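PDB 4OH1: L-iditol 2-dehydrogenase from Clostridium scindens, which probably catalyses the NAD+-dependent oxidation of L-iditol at its second carbon, as a zinc-containing member of the alcohol dehydrogenase family. Local coordinates for residues A[85-89]-A[90-94]; A[151-154]-A[155-158]; A[185-188]-A[189-192]; A[210-213]-A[214-218]. All coordinates share one frame; numbering follows the deposited sequence.

How the contacts relate
Four short-range contacts sample the protein from its GroES-like part to its Rossmann-type parallel sheet, which probably binds the nucleotide. Contact 2 holds E157, a ligand of the zinc ion also bound by H74 and E75, and contact 3 lies beside it, their centres 13 Å apart: P158 CB packs 3.9 Å from CE of selenomethionine M188. Contact 3 in turn touches contact 4, their centres 10 Å apart, where Q191 NE2 comes 2.7 Å from N217 OD1, a probable hydrogen bond between neighbouring Rossmann helices. Contacts 2, 3 and 4 thus lead outward from the metal. Contact 1 stands apart, its nearest atoms about 13 Å from contact 2 and about 30 Å from contact 4.

Contact 1. Residues A[85-89]-A[90-94]; sequences STAEK and MGFKV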
ATOM      1  N   SER A  85     -40.932   3.965  -3.709  1.00 52.42           N
ATOM      2  CA  SER A  85     -40.813   4.908  -4.798  1.00 52.04           C
ATOM      3  C   SER A  85     -39.416   5.509  -4.936  1.00 51.20           C
ATOM      4  O   SER A  85     -38.935   5.641  -6.046  1.00 57.83           O
ATOM      5  CB  SER A  85     -41.893   6.010  -4.661  1.00 55.77           C
ATOM      6  OG  SER A  85     -41.900   6.567  -3.360  1.00 58.71           O
ATOM      7  N   THR A  86     -38.718   5.843  -3.857  1.00 48.89           N
ATOM      8  CA  THR A  86     -37.370   6.379  -4.046  1.00 49.47           C
ATOM      9  C   THR A  86     -36.443   5.301  -4.642  1.00 48.10           C
ATOM     10  O   THR A  86     -35.661   5.530  -5.586  1.00 47.38           O
ATOM     11  CB  THR A  86     -36.779   6.887  -2.755  1.00 49.02           C
ATOM     12  OG1 THR A  86     -37.624   7.893  -2.231  1.00 49.39           O
ATOM     13  CG2 THR A  86     -35.418   7.501  -3.002  1.00 48.49           C
ATOM     14  N   ALA A  87     -36.567   4.097  -4.131  1.00 46.27           N
ATOM     15  CA  ALA A  87     -35.711   3.047  -4.633  1.00 44.81           C
ATOM     16  C   ALA A  87     -35.969   2.744  -6.104  1.00 45.97           C
ATOM     17  O   ALA A  87     -35.048   2.396  -6.827  1.00 43.79           O
ATOM     18  CB  ALA A  87     -35.874   1.814  -3.797  1.00 43.60           C
ATOM     19  N   GLU A  88     -37.223   2.854  -6.545  1.00 46.94           N
ATOM     20  CA  GLU A  88     -37.542   2.573  -7.936  1.00 48.80           C
ATOM     21  C   GLU A  88     -36.825   3.583  -8.799  1.00 49.52           C
ATOM     22  O   GLU A  88     -36.331   3.260  -9.864  1.00 50.49           O
ATOM     23  CB  GLU A  88     -39.064   2.644  -8.200  1.00 50.95           C
ATOM     24  CG  GLU A  88     -39.509   1.571  -9.139  1.00 51.37           C
ATOM     25  CD  GLU A  88     -40.987   1.446  -9.272  1.00 49.82           C
ATOM     26  OE1 GLU A  88     -41.654   2.468  -9.420  1.00 57.91           O
ATOM     27  OE2 GLU A  88     -41.500   0.307  -9.209  1.00 55.26           O
ATOM     28  N   LYS A  89     -36.788   4.814  -8.312  1.00 52.01           N
ATOM     29  CA  LYS A  89     -36.131   5.913  -8.987  1.00 55.56           C
ATOM     30  C   LYS A  89     -34.613   5.694  -9.090  1.00 58.33           C
ATOM     31  O   LYS A  89     -34.002   6.209 -10.018  1.00 53.65           O
ATOM     32  CB  LYS A  89     -36.453   7.204  -8.236  1.00 64.63           C
ATOM     33  CG  LYS A  89     -35.862   8.455  -8.829  1.00 77.71           C
ATOM     34  CD  LYS A  89     -35.812   9.627  -7.819  1.00 89.14           C
ATOM     35  CE  LYS A  89     -34.415  10.315  -7.780  1.00 94.87           C
ATOM     36  NZ  LYS A  89     -34.588  11.753  -7.991  1.00104.36           N
HETATM   37  N   MSE A  90     -34.006   4.954  -8.148  1.00 53.59           N
HETATM   38  CA  MSE A  90     -32.588   4.613  -8.215  1.00 50.07           C
HETATM   39  C   MSE A  90     -32.345   3.366  -9.062  1.00 48.65           C
HETATM   40  O   MSE A  90     -31.240   2.788  -9.070  1.00 49.33           O
HETATM   41  CB  MSE A  90     -32.036   4.388  -6.818  1.00 55.10           C
HETATM   42  CG  MSE A  90     -32.152   5.607  -5.954  1.00 64.61           C
HETATM   43 SE   MSE A  90     -30.829   6.984  -6.397  0.75 79.11          SE
HETATM   44  CE  MSE A  90     -32.059   8.534  -6.329  1.00 81.54           C
ATOM     45  N   GLY A  91     -33.377   2.907  -9.752  1.00 47.32           N
ATOM     46  CA  GLY A  91     -33.223   1.790 -10.674  1.00 46.57           C
ATOM     47  C   GLY A  91     -33.603   0.407 -10.160  1.00 47.40           C
ATOM     48  O   GLY A  91     -33.508  -0.579 -10.895  1.00 47.46           O
ATOM     49  N   PHE A  92     -34.033   0.262  -8.915  1.00 46.82           N
ATOM     50  CA  PHE A  92     -34.375  -1.106  -8.470  1.00 41.87           C
ATOM     51  C   PHE A  92     -35.776  -1.420  -8.964  1.00 45.20           C
ATOM     52  O   PHE A  92     -36.659  -0.566  -8.923  1.00 45.62           O
ATOM     53  CB  PHE A  92     -34.309  -1.209  -6.953  1.00 41.37           C
ATOM     54  CG  PHE A  92     -32.939  -0.970  -6.380  1.00 38.99           C
ATOM     55  CD1 PHE A  92     -32.024  -1.990  -6.306  1.00 38.24           C
ATOM     56  CD2 PHE A  92     -32.583   0.262  -5.918  1.00 37.83           C
ATOM     57  CE1 PHE A  92     -30.785  -1.790  -5.755  1.00 38.42           C
ATOM     58  CE2 PHE A  92     -31.346   0.489  -5.393  1.00 40.49           C
ATOM     59  CZ  PHE A  92     -30.429  -0.559  -5.292  1.00 38.69           C
ATOM     60  N   LYS A  93     -35.999  -2.645  -9.406  1.00 45.09           N
ATOM     61  CA  LYS A  93     -37.248  -3.030 -10.013  1.00 45.80           C
ATOM     62  C   LYS A  93     -37.639  -4.418  -9.525  1.00 46.20           C
ATOM     63  O   LYS A  93     -36.766  -5.260  -9.309  1.00 42.84           O
ATOM     64  CB  LYS A  93     -37.113  -3.102 -11.549  1.00 49.99           C
ATOM     65  CG  LYS A  93     -36.920  -1.779 -12.315  1.00 53.11           C
ATOM     66  CD  LYS A  93     -38.043  -0.828 -12.064  1.00 56.74           C
ATOM     67  CE  LYS A  93     -37.598   0.579 -12.326  1.00 64.08           C
ATOM     68  NZ  LYS A  93     -37.112   0.718 -13.744  1.00 67.99           N
ATOM     69  N   VAL A  94     -38.952  -4.663  -9.384  1.00 43.63           N
ATOM     70  CA  VAL A  94     -39.438  -6.014  -9.144  1.00 41.34           C
ATOM     71  C   VAL A  94     -38.931  -6.983 -10.237  1.00 42.85           C
ATOM     72  O   VAL A  94     -38.864  -6.625 -11.400  1.00 43.89           O
ATOM     73  CB  VAL A  94     -40.939  -6.072  -9.062  1.00 43.86           C
ATOM     74  CG1 VAL A  94     -41.461  -7.548  -9.094  1.00 44.94           C
ATOM     75  CG2 VAL A  94     -41.506  -5.323  -7.831  1.00 45.84           C
TER
HETATM   76  O   HOH W   1     -40.885  -2.272  -9.563  1.00 37.15           O
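E88, K89 and selenomethionine M90 lie where the short helix 85-89 ends in a Schellman motif, with G91 as the C' residue. M90 N still reaches back to T86 O at 3.1 Å, lying in the carbonyl plane, and makes a weak second bond to A87 O. Beyond it the chain turns: F92 N bonds to A87 O at 3.2 Å, and G91 N to E88 O at 3.0 Å, standing well above that carbonyl plane. G91 takes a positive phi (97°), a conformation that glycine adopts readily. The K89 and M90 side chains run side by side, pointing the same way. M90 also packs on C108 of a second subunit. A87 O sits in plane at the edge of the F92 ring, 3.4 Å from CD2, while the ring packs inward on I36 and I80 of the neighbouring strands. E88 meets K93 further on, its CG 3.8 Å from K93 CE, the two side chains crossing at about a right angle. E88 CA makes a CH...O contact with the buried F92 O, and a water bridges the two arms of the turn, donating to E88 OE2 at 2.7 Å and accepting from V94 N.

Contact 2. Residues A[151-154]-A[155-158]; sequences KDYA and LVEP. With ZN (zinc ion), chain B.
A chi1 of 166° in V156 sets CG2 beside its own backbone N and back toward Y153. The tyrosine has chi1 near -73°, and its CD2 lies 4.0 Å from V156 CG2; the same methyl rests on Y153 O. This meeting spans a type I beta turn, Y153 to V156, joining the short, weakly bonded helix 150-153 to helix 156-168. V156 N bonds to Y153 O at 3.1 Å and so closes the turn, while L155 N bonds to D152 O at 3.0 Å; both donors stand well above the acceptor carbonyl planes. L155 is the N-cap residue, and its CD1 packs 4.1 Å from A154 CB. A water bridges A154 O, to which it donates, and E157 N, from which it accepts, giving an N-H of the first helical turn a partner in a buried setting. Further out, K151 forms a salt bridge to E324, and V156 packs on F305 and I309 of helix 305-311. E157 follows directly on the turn, in the first turn of helix 156-168. Its bend at chi2 (-82°) brings OE1 to the zinc ion at 2.1 Å, beside H74 and E75, which bind the same metal. E157 OE2 stays 3.3 Å from the zinc ion and accepts at 2.5 Å from a zinc-bound water, so the carboxylate binds through one oxygen while its second holds that water within the metal's shell.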
ATOM      1  N   LYS A 151     -28.528 -20.231  -5.475  1.00 36.78           N
ATOM      2  CA  LYS A 151     -28.006 -21.023  -4.413  1.00 37.32           C
ATOM      3  C   LYS A 151     -26.590 -20.593  -4.082  1.00 37.50           C
ATOM      4  O   LYS A 151     -26.229 -20.456  -2.945  1.00 40.18           O
ATOM      5  CB  LYS A 151     -27.989 -22.481  -4.869  1.00 40.33           C
ATOM      6  CG  LYS A 151     -27.408 -23.445  -3.885  1.00 44.30           C
ATOM      7  CD  LYS A 151     -27.503 -24.852  -4.470  1.00 49.60           C
ATOM      8  CE  LYS A 151     -26.845 -25.827  -3.590  1.00 55.28           C
ATOM      9  NZ  LYS A 151     -27.296 -27.205  -3.879  1.00 60.05           N
ATOM     10  N   ASP A 152     -25.785 -20.398  -5.102  1.00 34.87           N
ATOM     11  CA  ASP A 152     -24.403 -20.013  -4.886  1.00 36.41           C
ATOM     12  C   ASP A 152     -24.260 -18.612  -4.402  1.00 34.31           C
ATOM     13  O   ASP A 152     -23.373 -18.338  -3.591  1.00 36.33           O
ATOM     14  CB  ASP A 152     -23.629 -20.153  -6.161  1.00 37.91           C
ATOM     15  CG  ASP A 152     -23.391 -21.623  -6.552  1.00 42.05           C
ATOM     16  OD1 ASP A 152     -23.562 -22.572  -5.744  1.00 45.91           O
ATOM     17  OD2 ASP A 152     -23.027 -21.799  -7.711  1.00 45.66           O
ATOM     18  N   TYR A 153     -25.120 -17.716  -4.885  1.00 33.57           N
ATOM     19  CA  TYR A 153     -25.039 -16.291  -4.463  1.00 31.29           C
ATOM     20  C   TYR A 153     -25.528 -16.055  -3.061  1.00 31.02           C
ATOM     21  O   TYR A 153     -25.293 -15.009  -2.498  1.00 33.15           O
ATOM     22  CB  TYR A 153     -25.742 -15.362  -5.466  1.00 33.27           C
ATOM     23  CG  TYR A 153     -24.957 -15.201  -6.768  1.00 32.34           C
ATOM     24  CD1 TYR A 153     -25.011 -16.156  -7.742  1.00 32.66           C
ATOM     25  CD2 TYR A 153     -24.164 -14.087  -6.998  1.00 31.39           C
ATOM     26  CE1 TYR A 153     -24.270 -16.028  -8.903  1.00 32.89           C
ATOM     27  CE2 TYR A 153     -23.479 -13.932  -8.171  1.00 31.52           C
ATOM     28  CZ  TYR A 153     -23.525 -14.912  -9.114  1.00 32.36           C
ATOM     29  OH  TYR A 153     -22.802 -14.778 -10.265  1.00 33.60           O
ATOM     30  N   ALA A 154     -26.233 -17.017  -2.488  1.00 31.05           N
ATOM     31  CA  ALA A 154     -26.518 -16.967  -1.075  1.00 34.12           C
ATOM     32  C   ALA A 154     -25.218 -16.890  -0.240  1.00 34.46           C
ATOM     33  O   ALA A 154     -25.236 -16.500   0.917  1.00 32.68           O
ATOM     34  CB  ALA A 154     -27.281 -18.193  -0.664  1.00 33.88           C
ATOM     35  N   LEU A 155     -24.107 -17.332  -0.809  1.00 35.23           N
ATOM     36  CA  LEU A 155     -22.827 -17.288  -0.079  1.00 33.11           C
ATOM     37  C   LEU A 155     -22.070 -16.021  -0.316  1.00 31.29           C
ATOM     38  O   LEU A 155     -20.928 -15.956   0.099  1.00 33.08           O
ATOM     39  CB  LEU A 155     -21.934 -18.497  -0.393  1.00 31.87           C
ATOM     40  CG  LEU A 155     -22.313 -19.636   0.557  1.00 36.18           C
ATOM     41  CD1 LEU A 155     -23.809 -19.995   0.546  1.00 36.09           C
ATOM     42  CD2 LEU A 155     -21.525 -20.817   0.097  1.00 40.11           C
ATOM     43  N   VAL A 156     -22.670 -15.005  -0.935  1.00 29.89           N
ATOM     44  CA  VAL A 156     -21.972 -13.741  -1.118  1.00 27.57           C
ATOM     45  C   VAL A 156     -21.438 -13.127   0.144  1.00 30.10           C
ATOM     46  O   VAL A 156     -20.281 -12.578   0.145  1.00 31.59           O
ATOM     47  CB  VAL A 156     -22.788 -12.703  -1.908  1.00 30.60           C
ATOM     48  CG1 VAL A 156     -22.199 -11.323  -1.799  1.00 31.89           C
ATOM     49  CG2 VAL A 156     -22.834 -13.080  -3.385  1.00 34.14           C
ATOM     50  N   GLU A 157     -22.195 -13.180   1.229  1.00 31.81           N
ATOM     51  CA  GLU A 157     -21.767 -12.460   2.438  1.00 32.33           C
ATOM     52  C   GLU A 157     -20.587 -13.184   3.087  1.00 32.95           C
ATOM     53  O   GLU A 157     -19.615 -12.551   3.471  1.00 28.51           O
ATOM     54  CB  GLU A 157     -22.896 -12.233   3.449  1.00 32.99           C
ATOM     55  CG  GLU A 157     -22.472 -11.416   4.733  1.00 32.49           C
ATOM     56  CD  GLU A 157     -21.803 -12.270   5.788  1.00 36.34           C
ATOM     57  OE1 GLU A 157     -22.022 -13.501   5.754  1.00 34.89           O
ATOM     58  OE2 GLU A 157     -21.002 -11.758   6.613  1.00 35.22           O
ATOM     59  N   PRO A 158     -20.664 -14.491   3.245  1.00 31.13           N
ATOM     60  CA  PRO A 158     -19.473 -15.087   3.834  1.00 35.35           C
ATOM     61  C   PRO A 158     -18.218 -14.963   2.944  1.00 35.07           C
ATOM     62  O   PRO A 158     -17.124 -14.816   3.481  1.00 33.47           O
ATOM     63  CB  PRO A 158     -19.857 -16.531   4.074  1.00 35.75           C
ATOM     64  CG  PRO A 158     -21.052 -16.761   3.325  1.00 34.30           C
ATOM     65  CD  PRO A 158     -21.755 -15.439   3.194  1.00 34.77           C
TER
HETATM   66 ZN    ZN B 401     -21.979 -14.834   7.373  0.75 49.76          ZN
HETATM   67  O   HOH W   2     -24.903 -13.809   1.273  1.00 38.97           O
HETATM   68  O   HOH W   3     -20.871 -13.141   8.642  1.00 47.20           O
HETATM   69  O   HOH W   4     -19.669 -15.448   7.450  1.00 38.82           O

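Contact 3. Residues A[185-188]-A[189-192]; sequences LGMM and LVQL
L189 lays its CG and CD1 over the carbonyl oxygen of L185. With its CG anti to the carbonyl carbon (chi1 -72°), L189 brings that atom 3.4 Å from L185 O, the very oxygen that accepts L189 N at 2.9 Å. L192 repeats the arrangement further along: its CG comes 3.3 Å from M188 O, which also takes the hydrogen bond of L192 N. In V190 the branch CG2 takes that place, 3.5 Å from G186 O; CG1 is the second branch. The CG2 methyl is also 4.4 Å from CE of selenomethionine M187, the apolar side-chain pair across these two turns. The segments belong to helix 184-194, which links strands 176-180 and 200-205 as a beta-alpha-beta crossover, and G186 is the last glycine of a GxGxxG sequence consistent with a Rossmann dinucleotide fold. Around the helix the side chains diverge to different neighbours. L189 and V190 turn to I179 in the sheet; M187 packs on L213 and A214 of helix 208-216; selenomethionine M188 and L192 face helix 156-168. Q191 runs extended beyond CG, packing its CG 3.7 Å from M187 O. At its far end OE1 accepts from D316 N and NE2 is taken up by N217, while the backbone O of L192 is hydrogen-bonded to Y173 OH of a third subunit.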
ATOM      1  N   LEU A 185     -15.856 -21.195   5.715  1.00 34.86           N
ATOM      2  CA  LEU A 185     -14.947 -20.066   5.482  1.00 37.93           C
ATOM      3  C   LEU A 185     -13.538 -20.542   5.113  1.00 34.97           C
ATOM      4  O   LEU A 185     -12.881 -19.962   4.254  1.00 32.06           O
ATOM      5  CB  LEU A 185     -14.839 -19.168   6.704  1.00 38.89           C
ATOM      6  CG  LEU A 185     -15.957 -18.172   6.896  1.00 43.64           C
ATOM      7  CD1 LEU A 185     -15.628 -17.236   8.097  1.00 44.54           C
ATOM      8  CD2 LEU A 185     -16.267 -17.358   5.617  1.00 41.49           C
ATOM      9  N   GLY A 186     -13.099 -21.593   5.788  1.00 36.52           N
ATOM     10  CA  GLY A 186     -11.862 -22.263   5.482  1.00 34.11           C
ATOM     11  C   GLY A 186     -11.760 -22.683   4.037  1.00 33.46           C
ATOM     12  O   GLY A 186     -10.733 -22.462   3.411  1.00 29.22           O
HETATM   13  N   MSE A 187     -12.819 -23.304   3.511  1.00 32.85           N
HETATM   14  CA  MSE A 187     -12.807 -23.815   2.155  1.00 31.04           C
HETATM   15  C   MSE A 187     -12.801 -22.633   1.200  1.00 31.27           C
HETATM   16  O   MSE A 187     -12.103 -22.620   0.208  1.00 31.74           O
HETATM   17  CB  MSE A 187     -14.016 -24.689   1.883  1.00 33.88           C
HETATM   18  CG  MSE A 187     -14.059 -25.991   2.677  1.00 37.58           C
HETATM   19 SE   MSE A 187     -12.364 -27.020   2.551  0.75 41.95          SE
HETATM   20  CE  MSE A 187     -11.399 -26.329   4.101  1.00 38.35           C
HETATM   21  N   MSE A 188     -13.523 -21.588   1.508  1.00 30.39           N
HETATM   22  CA  MSE A 188     -13.459 -20.391   0.662  1.00 31.89           C
HETATM   23  C   MSE A 188     -12.051 -19.745   0.662  1.00 31.42           C
HETATM   24  O   MSE A 188     -11.613 -19.262  -0.367  1.00 29.58           O
HETATM   25  CB  MSE A 188     -14.470 -19.340   1.112  1.00 30.29           C
HETATM   26  CG  MSE A 188     -15.884 -19.850   1.021  1.00 35.09           C
HETATM   27 SE   MSE A 188     -17.295 -18.529   1.492  0.75 39.22          SE
HETATM   28  CE  MSE A 188     -18.338 -19.813   2.590  1.00 46.95           C
ATOM     29  N   LEU A 189     -11.395 -19.696   1.819  1.00 29.28           N
ATOM     30  CA  LEU A 189     -10.007 -19.222   1.888  1.00 28.72           C
ATOM     31  C   LEU A 189      -9.055 -20.128   1.072  1.00 27.14           C
ATOM     32  O   LEU A 189      -8.122 -19.648   0.461  1.00 29.16           O
ATOM     33  CB  LEU A 189      -9.542 -19.122   3.311  1.00 28.63           C
ATOM     34  CG  LEU A 189     -10.195 -17.951   4.053  1.00 29.34           C
ATOM     35  CD1 LEU A 189      -9.901 -18.089   5.535  1.00 31.24           C
ATOM     36  CD2 LEU A 189      -9.709 -16.606   3.510  1.00 32.33           C
ATOM     37  N   VAL A 190      -9.290 -21.420   1.041  1.00 27.33           N
ATOM     38  CA  VAL A 190      -8.455 -22.271   0.220  1.00 28.31           C
ATOM     39  C   VAL A 190      -8.570 -21.804  -1.239  1.00 29.21           C
ATOM     40  O   VAL A 190      -7.555 -21.583  -1.936  1.00 30.53           O
ATOM     41  CB  VAL A 190      -8.781 -23.763   0.334  1.00 27.51           C
ATOM     42  CG1 VAL A 190      -8.101 -24.554  -0.741  1.00 31.42           C
ATOM     43  CG2 VAL A 190      -8.346 -24.314   1.702  1.00 31.27           C
ATOM     44  N   GLN A 191      -9.794 -21.652  -1.717  1.00 30.01           N
ATOM     45  CA  GLN A 191     -10.024 -21.265  -3.107  1.00 27.74           C
ATOM     46  C   GLN A 191      -9.464 -19.887  -3.394  1.00 29.43           C
ATOM     47  O   GLN A 191      -8.874 -19.672  -4.459  1.00 30.00           O
ATOM     48  CB  GLN A 191     -11.486 -21.358  -3.476  1.00 27.91           C
ATOM     49  CG  GLN A 191     -11.985 -22.818  -3.478  1.00 30.52           C
ATOM     50  CD  GLN A 191     -13.318 -23.034  -4.158  1.00 32.53           C
ATOM     51  OE1 GLN A 191     -13.678 -22.294  -5.064  1.00 33.06           O
ATOM     52  NE2 GLN A 191     -14.017 -24.104  -3.780  1.00 31.88           N
ATOM     53  N   LEU A 192      -9.641 -18.967  -2.457  1.00 27.05           N
ATOM     54  CA  LEU A 192      -9.142 -17.631  -2.614  1.00 29.02           C
ATOM     55  C   LEU A 192      -7.645 -17.542  -2.504  1.00 30.34           C
ATOM     56  O   LEU A 192      -7.051 -16.648  -3.138  1.00 32.70           O
ATOM     57  CB  LEU A 192      -9.766 -16.662  -1.596  1.00 28.08           C
ATOM     58  CG  LEU A 192     -11.231 -16.308  -1.773  1.00 29.65           C
ATOM     59  CD1 LEU A 192     -11.653 -15.497  -0.630  1.00 28.59           C
ATOM     60  CD2 LEU A 192     -11.509 -15.578  -3.079  1.00 31.52           C
TER

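Contact 4. Residues A[210-213]-A[214-218]; sequences KLEL and ALENG
Regular helical bonds join the two segments, A214 N to K210 O at 3.1 Å, then L215 N to L211 O and E216 N to E212 O, before helix 208-216 ends in a Schellman motif at G218, where phi turns positive. N217 and E216 both come to L213. The carbonyl oxygen of L213 receives two N-H groups of a single residue, N217 N at 2.9 Å and N217 ND2 at 3.0 Å. The hydrogen bond from ND2 is almost straight (174°): L213 O lies in the plane of the N217 amide, whereas ND2 stands above the carbonyl plane, so the two donors come to the oxygen from different directions. N217 runs alongside L213, pointing the same way, and the leucine's CD1 is 3.7 Å from ND2. L213 has its CG anti to the backbone N (chi1 -175°), which sends the branch in the direction of the asparagine. E216 crosses it at about a right angle, setting OE1 3.8 Å from the same CD1. A214 packs on V203 of the sheet, in keeping with the place of helix 208-216 between strands 200-205 and 221-224. On the exposed face E212 and E216 bring their OE2 atoms to 3.5 Å, with the carboxylate planes 81° apart. Two like charges so near would be expected to disfavour each other, and might raise the affinity of one for a proton. N217, by contrast, has its amide engaged at both ends, ND2 also donating to K319 O, so this buried polar group is tied to the helix end, a neighbouring loop and helix 184-194.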
ATOM      1  N   LYS A 210     -12.697 -33.548   7.005  1.00 47.61           N
ATOM      2  CA  LYS A 210     -12.571 -32.167   6.645  1.00 46.01           C
ATOM      3  C   LYS A 210     -11.212 -31.918   6.043  1.00 41.14           C
ATOM      4  O   LYS A 210     -11.079 -31.070   5.196  1.00 39.52           O
ATOM      5  CB  LYS A 210     -12.793 -31.301   7.870  1.00 47.81           C
ATOM      6  CG  LYS A 210     -14.165 -31.536   8.489  1.00 50.40           C
ATOM      7  CD  LYS A 210     -14.478 -30.448   9.438  1.00 53.48           C
ATOM      8  CE  LYS A 210     -15.827 -30.636  10.057  1.00 55.98           C
ATOM      9  NZ  LYS A 210     -15.905 -29.671  11.174  1.00 56.95           N
ATOM     10  N   LEU A 211     -10.198 -32.667   6.455  1.00 40.68           N
ATOM     11  CA  LEU A 211      -8.917 -32.513   5.829  1.00 41.18           C
ATOM     12  C   LEU A 211      -9.026 -32.998   4.385  1.00 41.76           C
ATOM     13  O   LEU A 211      -8.483 -32.372   3.470  1.00 40.04           O
ATOM     14  CB  LEU A 211      -7.832 -33.228   6.622  1.00 42.39           C
ATOM     15  CG  LEU A 211      -7.635 -32.726   8.060  1.00 42.57           C
ATOM     16  CD1 LEU A 211      -6.616 -33.564   8.783  1.00 45.60           C
ATOM     17  CD2 LEU A 211      -7.234 -31.249   8.166  1.00 45.01           C
ATOM     18  N   GLU A 212      -9.777 -34.055   4.136  1.00 40.52           N
ATOM     19  CA  GLU A 212      -9.937 -34.484   2.752  1.00 45.38           C
ATOM     20  C   GLU A 212     -10.636 -33.397   1.911  1.00 44.09           C
ATOM     21  O   GLU A 212     -10.333 -33.163   0.739  1.00 40.30           O
ATOM     22  CB  GLU A 212     -10.725 -35.761   2.676  1.00 53.84           C
ATOM     23  CG  GLU A 212     -10.143 -36.748   1.698  1.00 69.95           C
ATOM     24  CD  GLU A 212     -11.060 -37.972   1.488  1.00 87.14           C
ATOM     25  OE1 GLU A 212     -10.992 -38.931   2.299  1.00 89.11           O
ATOM     26  OE2 GLU A 212     -11.853 -37.973   0.510  1.00 87.77           O
ATOM     27  N   LEU A 213     -11.557 -32.701   2.533  1.00 40.38           N
ATOM     28  CA  LEU A 213     -12.293 -31.685   1.815  1.00 38.56           C
ATOM     29  C   LEU A 213     -11.367 -30.503   1.455  1.00 35.04           C
ATOM     30  O   LEU A 213     -11.458 -29.970   0.395  1.00 33.91           O
ATOM     31  CB  LEU A 213     -13.494 -31.232   2.659  1.00 37.94           C
ATOM     32  CG  LEU A 213     -14.456 -30.238   2.015  1.00 40.83           C
ATOM     33  CD1 LEU A 213     -15.084 -30.841   0.775  1.00 40.92           C
ATOM     34  CD2 LEU A 213     -15.533 -29.833   3.022  1.00 43.48           C
ATOM     35  N   ALA A 214     -10.497 -30.113   2.353  1.00 34.85           N
ATOM     36  CA  ALA A 214      -9.488 -29.126   2.056  1.00 36.64           C
ATOM     37  C   ALA A 214      -8.668 -29.480   0.824  1.00 37.60           C
ATOM     38  O   ALA A 214      -8.417 -28.609  -0.048  1.00 36.95           O
ATOM     39  CB  ALA A 214      -8.596 -28.959   3.205  1.00 37.39           C
ATOM     40  N   LEU A 215      -8.242 -30.726   0.726  1.00 38.63           N
ATOM     41  CA  LEU A 215      -7.461 -31.134  -0.463  1.00 38.68           C
ATOM     42  C   LEU A 215      -8.344 -31.044  -1.697  1.00 40.72           C
ATOM     43  O   LEU A 215      -7.909 -30.539  -2.722  1.00 40.56           O
ATOM     44  CB  LEU A 215      -6.874 -32.527  -0.320  1.00 37.04           C
ATOM     45  CG  LEU A 215      -5.861 -32.612   0.822  1.00 39.98           C
ATOM     46  CD1 LEU A 215      -5.497 -34.053   1.058  1.00 41.29           C
ATOM     47  CD2 LEU A 215      -4.556 -31.784   0.550  1.00 39.55           C
ATOM     48  N   GLU A 216      -9.607 -31.458  -1.594  1.00 39.88           N
ATOM     49  CA  GLU A 216     -10.505 -31.303  -2.740  1.00 44.76           C
ATOM     50  C   GLU A 216     -10.745 -29.856  -3.156  1.00 40.92           C
ATOM     51  O   GLU A 216     -11.091 -29.590  -4.283  1.00 39.27           O
ATOM     52  CB  GLU A 216     -11.855 -31.937  -2.474  1.00 50.82           C
ATOM     53  CG  GLU A 216     -11.941 -33.353  -2.913  1.00 61.78           C
ATOM     54  CD  GLU A 216     -12.782 -34.193  -1.958  1.00 73.01           C
ATOM     55  OE1 GLU A 216     -13.777 -33.675  -1.395  1.00 76.37           O
ATOM     56  OE2 GLU A 216     -12.428 -35.379  -1.765  1.00 76.88           O
ATOM     57  N   ASN A 217     -10.647 -28.925  -2.238  1.00 35.64           N
ATOM     58  CA  ASN A 217     -10.830 -27.517  -2.595  1.00 35.05           C
ATOM     59  C   ASN A 217      -9.568 -26.843  -3.136  1.00 36.04           C
ATOM     60  O   ASN A 217      -9.623 -25.686  -3.485  1.00 35.45           O
ATOM     61  CB  ASN A 217     -11.380 -26.719  -1.392  1.00 33.86           C
ATOM     62  CG  ASN A 217     -12.879 -26.803  -1.301  1.00 35.48           C
ATOM     63  OD1 ASN A 217     -13.584 -25.972  -1.829  1.00 34.91           O
ATOM     64  ND2 ASN A 217     -13.366 -27.866  -0.704  1.00 38.87           N
ATOM     65  N   GLY A 218      -8.438 -27.556  -3.187  1.00 38.25           N
ATOM     66  CA  GLY A 218      -7.182 -26.996  -3.711  1.00 36.39           C
ATOM     67  C   GLY A 218      -6.033 -26.828  -2.745  1.00 36.07           C
ATOM     68  O   GLY A 218      -5.024 -26.289  -3.118  1.00 33.79           O
TER